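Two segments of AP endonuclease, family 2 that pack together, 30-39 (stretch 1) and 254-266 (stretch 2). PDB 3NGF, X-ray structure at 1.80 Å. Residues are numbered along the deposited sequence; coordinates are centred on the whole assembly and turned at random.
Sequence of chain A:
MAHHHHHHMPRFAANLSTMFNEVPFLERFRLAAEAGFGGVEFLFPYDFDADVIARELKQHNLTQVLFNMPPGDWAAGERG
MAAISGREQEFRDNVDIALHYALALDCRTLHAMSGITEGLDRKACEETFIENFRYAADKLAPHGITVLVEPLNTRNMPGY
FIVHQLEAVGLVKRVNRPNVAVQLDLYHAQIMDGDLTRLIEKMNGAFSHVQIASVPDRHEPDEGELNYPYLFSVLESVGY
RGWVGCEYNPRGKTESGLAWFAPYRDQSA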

# COMPACT_ATOMS: atom_id res chain seq x y z
N ARG A 30 -18.97 -6.60 0.28
CA ARG A 30 -19.71 -7.87 0.26
C ARG A 30 -19.12 -8.85 -0.77
O ARG A 30 -18.96 -10.05 -0.51
CB ARG A 30 -21.16 -7.62 -0.07
CG ARG A 30 -22.01 -8.92 -0.11
CD ARG A 30 -23.49 -8.66 -0.41
NE ARG A 30 -23.71 -8.02 -1.71
CZ ARG A 30 -23.75 -8.64 -2.88
NH1 ARG A 30 -23.57 -9.96 -2.98
NH2 ARG A 30 -23.96 -7.94 -3.99
N LEU A 31 -18.83 -8.35 -1.97
CA LEU A 31 -18.27 -9.25 -2.99
C LEU A 31 -16.90 -9.86 -2.59
O LEU A 31 -16.64 -11.04 -2.85
CB LEU A 31 -18.22 -8.56 -4.34
CG LEU A 31 -19.54 -8.14 -4.98
CD1 LEU A 31 -19.23 -7.68 -6.42
CD2 LEU A 31 -20.60 -9.23 -4.97
N ALA A 32 -16.05 -9.07 -1.94
CA ALA A 32 -14.76 -9.54 -1.47
C ALA A 32 -14.94 -10.58 -0.39
O ALA A 32 -14.30 -11.62 -0.43
CB ALA A 32 -13.90 -8.34 -0.92
N ALA A 33 -15.84 -10.33 0.55
CA ALA A 33 -16.11 -11.30 1.62
C ALA A 33 -16.71 -12.62 1.07
O ALA A 33 -16.31 -13.71 1.50
CB ALA A 33 -17.01 -10.68 2.69
N GLU A 34 -17.63 -12.52 0.11
CA GLU A 34 -18.25 -13.72 -0.50
C GLU A 34 -17.22 -14.52 -1.33
O GLU A 34 -17.38 -15.74 -1.48
CB GLU A 34 -19.46 -13.35 -1.36
CG GLU A 34 -20.69 -12.91 -0.52
CD GLU A 34 -21.87 -12.46 -1.37
OE1 GLU A 34 -21.75 -12.50 -2.62
OE2 GLU A 34 -22.93 -12.10 -0.79
N ALA A 35 -16.18 -13.85 -1.81
CA ALA A 35 -15.10 -14.50 -2.58
C ALA A 35 -14.09 -15.13 -1.62
O ALA A 35 -13.19 -15.81 -2.04
CB ALA A 35 -14.40 -13.48 -3.54
N GLY A 36 -14.27 -14.90 -0.31
CA GLY A 36 -13.44 -15.51 0.72
C GLY A 36 -12.25 -14.70 1.19
O GLY A 36 -11.34 -15.25 1.82
N PHE A 37 -12.24 -13.40 0.90
CA PHE A 37 -11.21 -12.52 1.50
C PHE A 37 -11.63 -12.15 2.92
O PHE A 37 -12.80 -11.86 3.17
CB PHE A 37 -11.02 -11.26 0.66
CG PHE A 37 -10.35 -11.51 -0.67
CD1 PHE A 37 -8.96 -11.55 -0.78
CD2 PHE A 37 -11.11 -11.72 -1.79
CE1 PHE A 37 -8.35 -11.81 -2.00
CE2 PHE A 37 -10.51 -11.98 -3.03
CZ PHE A 37 -9.13 -12.02 -3.13
N GLY A 38 -10.67 -12.17 3.84
CA GLY A 38 -10.88 -11.72 5.22
C GLY A 38 -10.40 -10.30 5.45
O GLY A 38 -10.69 -9.69 6.49
N GLY A 39 -9.65 -9.76 4.48
CA GLY A 39 -9.12 -8.41 4.57
C GLY A 39 -9.28 -7.65 3.28
O GLY A 39 -9.37 -8.26 2.20
N THR A 254 -13.83 -9.95 -12.19
CA THR A 254 -12.99 -10.18 -11.03
C THR A 254 -13.05 -11.65 -10.55
O THR A 254 -12.00 -12.29 -10.40
CB THR A 254 -13.35 -9.24 -9.84
OG1 THR A 254 -13.19 -7.87 -10.24
CG2 THR A 254 -12.46 -9.51 -8.66
N GLU A 255 -14.25 -12.18 -10.33
CA GLU A 255 -14.41 -13.53 -9.75
C GLU A 255 -13.97 -14.65 -10.71
O GLU A 255 -13.58 -15.74 -10.26
CB GLU A 255 -15.84 -13.83 -9.28
CG GLU A 255 -16.29 -13.10 -7.99
CD GLU A 255 -16.94 -11.74 -8.27
OE1 GLU A 255 -16.68 -11.17 -9.36
OE2 GLU A 255 -17.71 -11.25 -7.39
N SER A 256 -14.03 -14.40 -12.01
CA SER A 256 -13.58 -15.39 -12.97
C SER A 256 -12.07 -15.60 -12.93
O SER A 256 -11.56 -16.62 -13.45
CB SER A 256 -13.98 -15.00 -14.39
OG SER A 256 -15.39 -14.85 -14.46
N GLY A 257 -11.37 -14.63 -12.38
CA GLY A 257 -9.92 -14.67 -12.23
C GLY A 257 -9.38 -15.25 -10.93
O GLY A 257 -8.17 -15.31 -10.75
N LEU A 258 -10.26 -15.69 -10.03
CA LEU A 258 -9.84 -16.05 -8.68
C LEU A 258 -9.42 -17.52 -8.44
O LEU A 258 -9.25 -17.92 -7.30
CB LEU A 258 -10.92 -15.62 -7.69
CG LEU A 258 -11.05 -14.11 -7.49
CD1 LEU A 258 -12.20 -13.81 -6.53
CD2 LEU A 258 -9.74 -13.48 -6.99
N ALA A 259 -9.18 -18.31 -9.50
CA ALA A 259 -8.68 -19.68 -9.29
C ALA A 259 -7.36 -19.70 -8.50
O ALA A 259 -7.14 -20.59 -7.68
CB ALA A 259 -8.50 -20.44 -10.66
N TRP A 260 -6.50 -18.69 -8.71
CA TRP A 260 -5.20 -18.64 -8.05
C TRP A 260 -5.37 -18.56 -6.54
O TRP A 260 -4.52 -19.04 -5.78
CB TRP A 260 -4.38 -17.43 -8.53
CG TRP A 260 -4.87 -16.11 -8.04
CD1 TRP A 260 -5.71 -15.27 -8.68
CD2 TRP A 260 -4.56 -15.49 -6.78
NE1 TRP A 260 -5.96 -14.16 -7.90
CE2 TRP A 260 -5.27 -14.28 -6.73
CE3 TRP A 260 -3.77 -15.86 -5.69
CZ2 TRP A 260 -5.21 -13.42 -5.62
CZ3 TRP A 260 -3.69 -15.02 -4.60
CH2 TRP A 260 -4.41 -13.80 -4.58
N PHE A 261 -6.47 -17.93 -6.12
CA PHE A 261 -6.77 -17.67 -4.71
C PHE A 261 -7.46 -18.86 -4.02
O PHE A 261 -7.54 -18.90 -2.80
CB PHE A 261 -7.65 -16.42 -4.63
CG PHE A 261 -8.05 -16.01 -3.24
CD1 PHE A 261 -7.10 -15.75 -2.27
CD2 PHE A 261 -9.39 -15.81 -2.93
CE1 PHE A 261 -7.47 -15.34 -0.98
CE2 PHE A 261 -9.79 -15.40 -1.63
CZ PHE A 261 -8.83 -15.17 -0.66
N ALA A 262 -7.97 -19.82 -4.81
CA ALA A 262 -8.72 -20.97 -4.26
C ALA A 262 -8.07 -21.67 -3.05
O ALA A 262 -8.75 -21.93 -2.07
CB ALA A 262 -9.05 -21.99 -5.37
N PRO A 263 -6.76 -21.96 -3.11
CA PRO A 263 -6.07 -22.59 -1.97
C PRO A 263 -6.03 -21.77 -0.68
O PRO A 263 -5.76 -22.33 0.38
CB PRO A 263 -4.63 -22.76 -2.49
CG PRO A 263 -4.76 -22.79 -3.98
CD PRO A 263 -5.88 -21.86 -4.29
N TYR A 264 -6.27 -20.47 -0.77
CA TYR A 264 -6.04 -19.55 0.33
C TYR A 264 -7.31 -18.97 0.93
O TYR A 264 -7.24 -18.28 1.95
CB TYR A 264 -5.15 -18.40 -0.15
CG TYR A 264 -3.86 -18.89 -0.75
CD1 TYR A 264 -2.86 -19.40 0.07
CD2 TYR A 264 -3.64 -18.86 -2.12
CE1 TYR A 264 -1.68 -19.86 -0.46
CE2 TYR A 264 -2.46 -19.32 -2.67
CZ TYR A 264 -1.49 -19.82 -1.82
OH TYR A 264 -0.31 -20.27 -2.33
N ARG A 265 -8.46 -19.22 0.30
CA ARG A 265 -9.67 -18.48 0.64
C ARG A 265 -10.27 -18.86 2.00
O ARG A 265 -10.09 -19.98 2.48
CB ARG A 265 -10.72 -18.55 -0.49
CG ARG A 265 -11.19 -19.93 -0.89
CD ARG A 265 -12.35 -19.81 -1.85
NE ARG A 265 -13.54 -19.30 -1.17
CZ ARG A 265 -14.67 -18.92 -1.77
NH1 ARG A 265 -14.80 -18.99 -3.10
NH2 ARG A 265 -15.68 -18.47 -1.04
N ASP A 266 -11.00 -17.89 2.57
CA ASP A 266 -11.49 -17.88 3.97
C ASP A 266 -10.42 -17.30 4.91
O ASP A 266 -10.39 -16.07 5.14
CB ASP A 266 -11.98 -19.25 4.45
CG ASP A 266 -13.16 -19.77 3.64
OD1 ASP A 266 -13.55 -19.13 2.63
OD2 ASP A 266 -13.72 -20.84 4.01
O HOH W 1 -17.75 -12.44 -4.87

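The end of a helix leaves carbonyl groups without partners from the helix itself, and a neighbouring segment can pack against that end by supplying both donors and apolar surface. The contact between 30-39 and 254-266 of this AP endonuclease is a compact example, burying 467 Å² in all.

Polar contacts gather where the helix gives out. Gly36, with positive phi, closes a Schellman motif: Phe37 N returns to Ala32 O at 3.0 Å and Gly36 N to Ala33 O at 3.0 Å. The chain turns so that Gly36 O accepts a hydrogen bond from Asp266 N (2.8 Å), a backbone link across the two segments. Glycine suits this position twice over. An ideal CB would be jammed against the preceding carbonyl oxygen, and it would also lie 2.9 Å from Arg265 CB, a clash. Close by, Arg265 NH2 donates a weak hydrogen bond to Glu34 O (3.2 Å, with an angle of 123°), while Ala35 O and Gly36 N lie over one face of the guanidinium.

Aromatic packing accounts for much of the apolar contact. The rings of Phe37 and Phe261 form an offset stack, nearly parallel at 6°, with centroids 4.0 Å apart. Although the CA-to-CB bond of Phe37 points away from the other segment, the end of its side chain comes nearer and reaches the stack. The Phe261 ring also meets backbone oxygens at its edge, where C-H groups carry slight positive charge: Ala35 O is 3.4 Å from Phe261 CE2, and Gly36 O is 3.5 Å from Phe261 CZ.

Leu258 extends the apolar surface, its CD1 packing 3.7 Å from Ala35 CB and its CD2 lying 4.2 Å from Phe37 CZ, near the plane of that ring.

Finally, one water bridges the segments, donating to Leu31 O (2.7 Å) and Glu255 OE2 (2.8 Å) and so joining a helix carbonyl to a carboxylate.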